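Local coordinates for hypothetical protein TM1553 (Thermotoga maritima, PDB 1VRM) that probably acts as an ApbE-family flavin transferase, a class of enzyme that attaches FMN from FAD covalently to target flavoproteins, at residues Q17-R22 and T43-I48; I32-Q37 and R196-K201; S66-I71 and V158-G163. All blocks are in the same frame, centred on the assembly; numbering follows the deposited sequence.

Contact 1: residues Q17-R22 and T43-I48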
loop_
_atom_site.group_PDB
_atom_site.type_symbol
_atom_site.label_atom_id
_atom_site.label_comp_id
_atom_site.label_asym_id
_atom_site.label_seq_id
_atom_site.Cartn_x
_atom_site.Cartn_y
_atom_site.Cartn_z
ATOM N N GLN A 17 -15.916 -0.833 -25.575
ATOM C CA GLN A 17 -16.131 0.201 -24.513
ATOM C C GLN A 17 -16.336 -0.298 -23.059
ATOM O O GLN A 17 -16.720 -1.443 -22.752
ATOM C CB GLN A 17 -17.142 1.266 -24.926
ATOM C CG GLN A 17 -18.585 1.099 -24.510
ATOM C CD GLN A 17 -19.366 2.385 -24.774
ATOM O OE1 GLN A 17 -19.104 3.091 -25.758
ATOM N NE2 GLN A 17 -20.304 2.712 -23.879
ATOM N N TYR A 18 -16.031 0.619 -22.164
ATOM C CA TYR A 18 -15.604 0.267 -20.834
ATOM C C TYR A 18 -16.768 0.373 -19.891
ATOM O O TYR A 18 -17.625 1.263 -20.060
ATOM C CB TYR A 18 -14.458 1.172 -20.404
ATOM C CG TYR A 18 -13.184 0.782 -21.080
ATOM C CD1 TYR A 18 -12.404 -0.240 -20.585
ATOM C CD2 TYR A 18 -12.792 1.402 -22.257
ATOM C CE1 TYR A 18 -11.271 -0.632 -21.226
ATOM C CE2 TYR A 18 -11.641 0.983 -22.933
ATOM C CZ TYR A 18 -10.906 -0.029 -22.410
ATOM O OH TYR A 18 -9.767 -0.453 -23.084
ATOM N N TYR A 19 -16.881 -0.624 -19.025
ATOM C CA TYR A 19 -17.793 -0.549 -17.904
ATOM C C TYR A 19 -17.033 -0.104 -16.680
ATOM O O TYR A 19 -15.912 -0.584 -16.430
ATOM C CB TYR A 19 -18.343 -1.920 -17.650
ATOM C CG TYR A 19 -19.146 -2.062 -16.372
ATOM C CD1 TYR A 19 -20.396 -1.476 -16.238
ATOM C CD2 TYR A 19 -18.651 -2.765 -15.333
ATOM C CE1 TYR A 19 -21.124 -1.613 -15.064
ATOM C CE2 TYR A 19 -19.345 -2.949 -14.177
ATOM C CZ TYR A 19 -20.589 -2.343 -14.024
ATOM O OH TYR A 19 -21.331 -2.529 -12.875
ATOM N N GLU A 20 -17.673 0.736 -15.869
ATOM C CA GLU A 20 -17.089 1.189 -14.604
ATOM C C GLU A 20 -17.955 0.814 -13.395
ATOM O O GLU A 20 -19.184 0.951 -13.427
ATOM C CB GLU A 20 -16.892 2.700 -14.675
ATOM C CG GLU A 20 -16.306 3.332 -13.478
ATOM C CD GLU A 20 -15.703 4.717 -13.859
ATOM O OE1 GLU A 20 -15.629 5.026 -15.055
ATOM O OE2 GLU A 20 -15.282 5.448 -12.963
ATOM N N LEU A 21 -17.315 0.259 -12.369
ATOM C CA LEU A 21 -17.929 -0.085 -11.104
ATOM C C LEU A 21 -17.125 0.661 -10.024
ATOM O O LEU A 21 -15.898 0.447 -9.932
ATOM C CB LEU A 21 -17.880 -1.565 -10.849
ATOM C CG LEU A 21 -18.554 -2.206 -9.620
ATOM C CD1 LEU A 21 -20.047 -1.894 -9.585
ATOM C CD2 LEU A 21 -18.359 -3.688 -9.612
ATOM N N ARG A 22 -17.783 1.527 -9.243
ATOM C CA ARG A 22 -17.155 2.221 -8.106
ATOM C C ARG A 22 -17.775 1.797 -6.824
ATOM O O ARG A 22 -18.983 1.656 -6.757
ATOM C CB ARG A 22 -17.243 3.709 -8.212
ATOM C CG ARG A 22 -16.513 4.255 -9.377
ATOM C CD ARG A 22 -16.333 5.691 -9.256
ATOM N NE ARG A 22 -16.152 6.302 -10.541
ATOM C CZ ARG A 22 -15.711 7.543 -10.742
ATOM N NH1 ARG A 22 -15.388 8.319 -9.719
ATOM N NH2 ARG A 22 -15.621 7.991 -11.986
ATOM N N THR A 43 -19.727 -8.745 -15.052
ATOM C CA THR A 43 -19.361 -9.990 -14.359
ATOM C C THR A 43 -17.898 -9.934 -13.867
ATOM O O THR A 43 -17.601 -10.215 -12.715
ATOM C CB THR A 43 -19.543 -11.238 -15.244
ATOM O OG1 THR A 43 -20.936 -11.401 -15.586
ATOM C CG2 THR A 43 -19.040 -12.524 -14.561
ATOM N N ILE A 44 -16.988 -9.567 -14.765
ATOM C CA ILE A 44 -15.580 -9.419 -14.365
ATOM C C ILE A 44 -15.443 -8.388 -13.239
ATOM O O ILE A 44 -14.823 -8.643 -12.208
ATOM C CB ILE A 44 -14.696 -8.999 -15.554
ATOM C CG1 ILE A 44 -14.830 -10.024 -16.702
ATOM C CG2 ILE A 44 -13.256 -8.766 -15.095
ATOM C CD1 ILE A 44 -14.104 -9.714 -17.965
ATOM N N ALA A 45 -16.057 -7.213 -13.358
ATOM C CA ALA A 45 -15.998 -6.208 -12.313
ATOM C C ALA A 45 -16.569 -6.681 -10.975
ATOM O O ALA A 45 -16.040 -6.374 -9.911
ATOM C CB ALA A 45 -16.667 -4.934 -12.784
ATOM N N GLU A 46 -17.713 -7.362 -11.017
ATOM C CA GLU A 46 -18.326 -7.897 -9.791
ATOM C C GLU A 46 -17.371 -8.876 -9.085
ATOM O O GLU A 46 -17.214 -8.797 -7.865
ATOM C CB GLU A 46 -19.643 -8.600 -10.101
ATOM C CG GLU A 46 -20.300 -9.364 -8.914
ATOM C CD GLU A 46 -20.589 -8.558 -7.637
ATOM O OE1 GLU A 46 -20.900 -7.336 -7.737
ATOM O OE2 GLU A 46 -20.575 -9.195 -6.514
ATOM N N ALA A 47 -16.766 -9.758 -9.849
ATOM C CA ALA A 47 -15.773 -10.729 -9.322
ATOM C C ALA A 47 -14.634 -9.998 -8.635
ATOM O O ALA A 47 -14.191 -10.392 -7.548
ATOM C CB ALA A 47 -15.215 -11.554 -10.403
ATOM N N ILE A 48 -14.144 -8.974 -9.305
ATOM C CA ILE A 48 -13.031 -8.179 -8.774
ATOM C C ILE A 48 -13.424 -7.475 -7.465
ATOM O O ILE A 48 -12.723 -7.537 -6.458
ATOM C CB ILE A 48 -12.556 -7.151 -9.805
ATOM C CG1 ILE A 48 -11.806 -7.824 -10.930
ATOM C CG2 ILE A 48 -11.686 -6.102 -9.106
ATOM C CD1 ILE A 48 -11.515 -6.949 -12.098
#

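Contact 2: residues I32-Q37 and R196-K201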
loop_
_atom_site.group_PDB
_atom_site.type_symbol
_atom_site.label_atom_id
_atom_site.label_comp_id
_atom_site.label_asym_id
_atom_site.label_seq_id
_atom_site.Cartn_x
_atom_site.Cartn_y
_atom_site.Cartn_z
ATOM N N ILE A 32 -13.237 0.172 -10.805
ATOM C CA ILE A 32 -12.884 -0.964 -11.614
ATOM C C ILE A 32 -13.370 -0.638 -13.034
ATOM O O ILE A 32 -14.542 -0.366 -13.209
ATOM C CB ILE A 32 -13.587 -2.216 -11.088
ATOM C CG1 ILE A 32 -13.191 -2.556 -9.634
ATOM C CG2 ILE A 32 -13.315 -3.414 -12.004
ATOM C CD1 ILE A 32 -14.260 -3.310 -8.886
ATOM N N VAL A 33 -12.488 -0.628 -14.019
ATOM C CA VAL A 33 -12.839 -0.188 -15.377
ATOM C C VAL A 33 -12.354 -1.296 -16.291
ATOM O O VAL A 33 -11.167 -1.635 -16.316
ATOM C CB VAL A 33 -12.180 1.111 -15.741
ATOM C CG1 VAL A 33 -12.348 1.408 -17.207
ATOM C CG2 VAL A 33 -12.699 2.221 -14.850
ATOM N N VAL A 34 -13.300 -1.918 -16.986
ATOM C CA VAL A 34 -13.032 -3.160 -17.706
ATOM C C VAL A 34 -13.773 -3.191 -19.022
ATOM O O VAL A 34 -14.923 -2.788 -19.122
ATOM C CB VAL A 34 -13.210 -4.432 -16.817
ATOM C CG1 VAL A 34 -14.639 -4.647 -16.409
ATOM C CG2 VAL A 34 -12.576 -5.638 -17.491
ATOM N N SER A 35 -13.072 -3.718 -20.032
ATOM C CA SER A 35 -13.675 -4.031 -21.337
ATOM C C SER A 35 -13.365 -5.469 -21.693
ATOM O O SER A 35 -12.250 -5.917 -21.519
ATOM C CB SER A 35 -13.148 -3.092 -22.401
ATOM O OG SER A 35 -13.603 -3.457 -23.718
ATOM N N SER A 36 -14.368 -6.186 -22.207
ATOM C CA SER A 36 -14.197 -7.547 -22.706
ATOM C C SER A 36 -15.264 -7.820 -23.743
ATOM O O SER A 36 -16.409 -7.446 -23.528
ATOM C CB SER A 36 -14.288 -8.592 -21.603
ATOM O OG SER A 36 -14.251 -9.929 -22.114
ATOM N N GLN A 37 -14.887 -8.489 -24.838
ATOM C CA GLN A 37 -15.866 -9.008 -25.819
ATOM C C GLN A 37 -16.190 -10.461 -25.548
ATOM O O GLN A 37 -17.064 -11.024 -26.211
ATOM C CB GLN A 37 -15.309 -8.879 -27.248
ATOM C CG GLN A 37 -15.276 -7.481 -27.753
ATOM C CD GLN A 37 -15.171 -7.438 -29.297
ATOM O OE1 GLN A 37 -15.166 -8.493 -29.968
ATOM N NE2 GLN A 37 -15.116 -6.227 -29.855
ATOM N N ARG A 196 -3.551 -0.420 -11.020
ATOM C CA ARG A 196 -2.975 -1.545 -11.771
ATOM C C ARG A 196 -3.658 -1.621 -13.146
ATOM O O ARG A 196 -4.881 -1.634 -13.229
ATOM C CB ARG A 196 -3.144 -2.850 -11.033
ATOM C CG ARG A 196 -2.498 -4.017 -11.677
ATOM C CD ARG A 196 -0.988 -3.947 -11.543
ATOM N NE ARG A 196 -0.367 -5.223 -11.744
ATOM C CZ ARG A 196 0.175 -5.563 -12.871
ATOM N NH1 ARG A 196 0.105 -4.741 -13.864
ATOM N NH2 ARG A 196 0.701 -6.741 -13.019
ATOM N N ILE A 197 -2.862 -1.634 -14.209
ATOM C CA ILE A 197 -3.390 -1.735 -15.548
ATOM C C ILE A 197 -3.745 -3.215 -15.827
ATOM O O ILE A 197 -2.909 -4.120 -15.675
ATOM C CB ILE A 197 -2.414 -1.223 -16.606
ATOM C CG1 ILE A 197 -1.952 0.202 -16.320
ATOM C CG2 ILE A 197 -2.972 -1.369 -18.013
ATOM C CD1 ILE A 197 -3.008 1.177 -16.045
ATOM N N ILE A 198 -4.959 -3.431 -16.333
ATOM C CA ILE A 198 -5.376 -4.747 -16.791
ATOM C C ILE A 198 -4.853 -5.037 -18.191
ATOM O O ILE A 198 -4.225 -6.090 -18.444
ATOM C CB ILE A 198 -6.896 -4.947 -16.754
ATOM C CG1 ILE A 198 -7.422 -4.856 -15.327
ATOM C CG2 ILE A 198 -7.282 -6.277 -17.430
ATOM C CD1 ILE A 198 -8.978 -4.771 -15.226
ATOM N N GLY A 199 -5.114 -4.092 -19.093
ATOM C CA GLY A 199 -4.607 -4.133 -20.462
ATOM C C GLY A 199 -4.744 -2.753 -21.046
ATOM O O GLY A 199 -5.462 -1.927 -20.519
ATOM N N PRO A 200 -4.084 -2.494 -22.183
ATOM C CA PRO A 200 -4.038 -1.196 -22.782
ATOM C C PRO A 200 -5.387 -0.707 -23.292
ATOM O O PRO A 200 -6.273 -1.488 -23.649
ATOM C CB PRO A 200 -3.080 -1.350 -23.950
ATOM C CG PRO A 200 -2.758 -2.688 -24.031
ATOM C CD PRO A 200 -3.322 -3.485 -22.927
ATOM N N LYS A 201 -5.522 0.612 -23.287
ATOM C CA LYS A 201 -6.776 1.253 -23.587
ATOM C C LYS A 201 -7.134 0.976 -25.050
ATOM O O LYS A 201 -6.299 1.154 -25.960
ATOM C CB LYS A 201 -6.639 2.739 -23.330
ATOM C CG LYS A 201 -7.895 3.510 -23.608
ATOM C CD LYS A 201 -7.870 4.970 -23.056
ATOM C CE LYS A 201 -6.745 5.804 -23.614
#

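Contact 3: residues S66-I71 and V158-G163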
loop_
_atom_site.group_PDB
_atom_site.type_symbol
_atom_site.label_atom_id
_atom_site.label_comp_id
_atom_site.label_asym_id
_atom_site.label_seq_id
_atom_site.Cartn_x
_atom_site.Cartn_y
_atom_site.Cartn_z
ATOM N N SER A 66 -10.907 -11.545 10.451
ATOM C CA SER A 66 -9.580 -11.367 9.932
ATOM C C SER A 66 -8.569 -12.397 10.463
ATOM O O SER A 66 -8.476 -12.652 11.659
ATOM C CB SER A 66 -9.051 -9.969 10.287
ATOM O OG SER A 66 -7.679 -9.874 9.996
ATOM N N VAL A 67 -7.744 -12.902 9.570
ATOM C CA VAL A 67 -6.629 -13.800 9.964
ATOM C C VAL A 67 -5.473 -12.973 10.596
ATOM O O VAL A 67 -4.698 -13.500 11.410
ATOM C CB VAL A 67 -6.127 -14.582 8.737
ATOM C CG1 VAL A 67 -5.416 -13.662 7.726
ATOM C CG2 VAL A 67 -5.295 -15.748 9.145
ATOM N N VAL A 68 -5.282 -11.744 10.138
ATOM C CA VAL A 68 -4.335 -10.834 10.768
ATOM C C VAL A 68 -4.743 -10.606 12.228
ATOM O O VAL A 68 -3.895 -10.681 13.113
ATOM C CB VAL A 68 -4.226 -9.481 10.011
ATOM C CG1 VAL A 68 -3.550 -8.373 10.854
ATOM C CG2 VAL A 68 -3.530 -9.739 8.704
ATOM N N LYS A 69 -6.020 -10.291 12.472
ATOM C CA LYS A 69 -6.506 -10.088 13.832
ATOM C C LYS A 69 -6.304 -11.384 14.605
ATOM O O LYS A 69 -5.864 -11.340 15.779
ATOM C CB LYS A 69 -7.947 -9.655 13.866
ATOM C CG LYS A 69 -8.464 -9.349 15.252
ATOM C CD LYS A 69 -9.739 -8.568 15.173
ATOM C CE LYS A 69 -10.501 -8.659 16.471
ATOM N NZ LYS A 69 -9.694 -8.137 17.568
ATOM N N LYS A 70 -6.578 -12.526 13.989
ATOM C CA LYS A 70 -6.358 -13.822 14.680
ATOM C C LYS A 70 -4.917 -13.965 15.136
ATOM O O LYS A 70 -4.662 -14.269 16.293
ATOM C CB LYS A 70 -6.719 -15.010 13.790
ATOM C CG LYS A 70 -6.506 -16.382 14.420
ATOM C CD LYS A 70 -6.841 -17.430 13.373
ATOM C CE LYS A 70 -6.399 -18.791 13.746
ATOM N NZ LYS A 70 -7.071 -19.746 12.797
ATOM N N ILE A 71 -3.956 -13.677 14.267
ATOM C CA ILE A 71 -2.566 -13.762 14.663
ATOM C C ILE A 71 -2.268 -12.729 15.771
ATOM O O ILE A 71 -1.704 -13.063 16.848
ATOM C CB ILE A 71 -1.603 -13.497 13.477
ATOM C CG1 ILE A 71 -1.702 -14.624 12.430
ATOM C CG2 ILE A 71 -0.153 -13.342 14.004
ATOM C CD1 ILE A 71 -1.210 -14.234 11.050
ATOM N N VAL A 158 4.450 -7.931 19.182
ATOM C CA VAL A 158 4.227 -7.175 17.937
ATOM C C VAL A 158 2.852 -7.517 17.356
ATOM O O VAL A 158 2.306 -8.607 17.584
ATOM C CB VAL A 158 5.300 -7.326 16.865
ATOM C CG1 VAL A 158 6.671 -6.953 17.341
ATOM C CG2 VAL A 158 5.282 -8.687 16.284
ATOM N N LYS A 159 2.322 -6.576 16.592
ATOM C CA LYS A 159 1.119 -6.775 15.845
ATOM C C LYS A 159 1.372 -6.383 14.382
ATOM O O LYS A 159 2.010 -5.376 14.087
ATOM C CB LYS A 159 -0.033 -5.971 16.391
ATOM C CG LYS A 159 -0.489 -6.462 17.799
ATOM C CD LYS A 159 -1.767 -5.795 18.191
ATOM C CE LYS A 159 -2.499 -6.446 19.375
ATOM N NZ LYS A 159 -3.861 -5.814 19.704
ATOM N N ILE A 160 0.844 -7.196 13.489
ATOM C CA ILE A 160 1.002 -7.035 12.027
ATOM C C ILE A 160 -0.106 -6.116 11.537
ATOM O O ILE A 160 -1.274 -6.265 11.916
ATOM C CB ILE A 160 0.870 -8.410 11.349
ATOM C CG1 ILE A 160 2.054 -9.319 11.768
ATOM C CG2 ILE A 160 0.699 -8.263 9.875
ATOM C CD1 ILE A 160 1.895 -10.780 11.433
ATOM N N ASP A 161 0.237 -5.175 10.679
ATOM C CA ASP A 161 -0.750 -4.369 9.959
ATOM C C ASP A 161 -0.288 -4.353 8.494
ATOM O O ASP A 161 0.859 -3.993 8.217
ATOM C CB ASP A 161 -0.871 -2.923 10.448
ATOM C CG ASP A 161 -1.959 -2.162 9.635
ATOM O OD1 ASP A 161 -3.168 -2.239 9.976
ATOM O OD2 ASP A 161 -1.612 -1.547 8.606
ATOM N N LEU A 162 -1.185 -4.769 7.595
ATOM C CA LEU A 162 -0.855 -4.932 6.160
ATOM C C LEU A 162 -1.368 -3.762 5.308
ATOM O O LEU A 162 -1.374 -3.856 4.072
ATOM C CB LEU A 162 -1.398 -6.274 5.624
ATOM C CG LEU A 162 -0.777 -7.527 6.248
ATOM C CD1 LEU A 162 -1.234 -8.834 5.670
ATOM C CD2 LEU A 162 0.764 -7.483 6.148
ATOM N N GLY A 163 -1.729 -2.642 5.930
ATOM C CA GLY A 163 -2.320 -1.553 5.196
ATOM C C GLY A 163 -1.345 -0.949 4.176
ATOM O O GLY A 163 -1.783 -0.286 3.219
#

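Contact 1: residues Q17-R22 and T43-I48
Helix 41-58 lies over the edge of the large antiparallel sheet, and the methyl of its Ala45 settles between Tyr19 and Leu21 of the outermost strand, 19-25. Tyr19 offers the edge of its ring: CE2 is 3.6 Å from Ala45 CB, which sits close to the ring plane. With CG anti to the backbone N (chi1 171°), the ring reaches out to the helix, where it also touches Pro41 and Arg42. Leu21 approaches with a single branch, its CD2 3.8 Å from Ala45 CB and 3.6 Å from Ala45 O, so this methyl rests partly on the helix backbone. Leu21 also touches Leu49, one turn further along the helix. Between these two residues Glu20 points away from the helix, and its OE2 meets Arg22 NE at 2.7 Å in a salt bridge; Arg31 on the next strand is a second partner for that carboxylate. No hydrogen bond joins the segments, whose axes run nearly parallel at 24°. The small side chain of Ala45 is consistent with their 8.8 Å approach, a helix packed on the face of an antiparallel sheet, as in alpha+beta folds.

Contact 2: residues I32-Q37 and R196-K201
Where strand 194-197 gives way to a classic beta bulge, formed by Ile198 and Gly199 facing Gly187, the isoleucine stretches over to strand 28-35 and meets Val33 and Val34. The touching atom is CD1 at the end of the side chain. It lies 4.0 Å from Val33 O, a methyl against a backbone carbonyl oxygen, and 4.3 Å from Val34 CG2. The second distance is the less certain one, since Val34 was modelled in two conformers. Ile198 gets there because CG1 stands anti to its carbonyl carbon (chi1 -63°) and the chain runs on extended to CD1, while CG2 stands anti to the backbone N.

In the antiparallel sheet these two strands are not neighbours: strand 186-191 runs between them, pairing with Val33 and Ser35 on one side and with Arg196 on the other. The isoleucine therefore spans a neighbouring strand, and touches Val189 on it as it passes. The nearest alpha carbons, Val34 CA and Ile198 CA, are 7.9 Å apart, and the segments share no hydrogen bond. All three touching residues are buried. Helix 166-181 covers the same cluster, with Ala178 and Leu179 against Ile198, and Asp172 of that helix forms a salt bridge with Arg196 just upstream. At Ile198 the backbone turns a corner (phi -81°, psi -52°), taking the chain out of the line of the strand. Past that corner, Gly199 O accepts a hydrogen bond from Trp207 NE1.

Contact 3: residues S66-I71 and V158-G163
Val68 sets CG1 anti to its backbone N (chi1 164°), pointing it from the first turn of helix 67-72 at Ile160 O, while CG2, anti to the carbonyl carbon, reaches Leu162; in Ile160, CG1 stands anti to the carbonyl carbon (chi1 -66°), which carries CD1 up beside Ile71. The closest approach is Val68 CG1 to Ile160 O at 3.3 Å, a methyl pressed against a backbone carbonyl oxygen and tight for such a pair. The other branch, Val68 CG2, lies 3.9 Å from Leu162 CD1, these two side chains crossing at a slant. One turn further along the helix, Ile71 CG2 touches Ile160 CD1 at 4.2 Å.

Polar bonds at both ends hold the backbones that present these groups. Ser66 is the N-cap of the helix, and its OG accepts from Lys69 N at 3.0 Å in an almost straight bond. Asp161 points away from the helix and closes an Asx turn, its OD2 taking Gly163 N at 2.9 Å from 55° above the carboxylate plane. The same oxygen also hydrogen-bonds to an unidentified ligand, probably from the crystallisation liquor. Helix 83-98 adds to the apolar cluster, with Ile89 on Ile71, and Leu88 and Ala92 on Leu162.

Loop 158-163 has no regular structure and leads toward helix 166-181. No hydrogen bond joins residues 66-71 to 158-163, so that part of the contact rests on packing, methyls meeting methyls and one backbone carbonyl oxygen, while Asn72, the last residue of helix 67-72, adds one polar tie through its OD1 to Ile160 N.

Contacts 1 and 2 share one sheet: strands 19-25 and 28-35 are neighbours, joined by backbone bonds such as Leu21 O to Ile32 N at 2.8 Å, and the centres of the two contacts lie about 9 Å apart. Contact 1 sits at the sheet's edge, partly buried, with charged groups on the face away from the helix; contact 2 is fully buried, further into the sheet. Contact 3 is also buried but belongs to a different region, its centre about 29 Å from that of contact 1 and about 32 Å from that of contact 2, and joins a short helix to a loop. None of the three has a hydrogen bond across its segments.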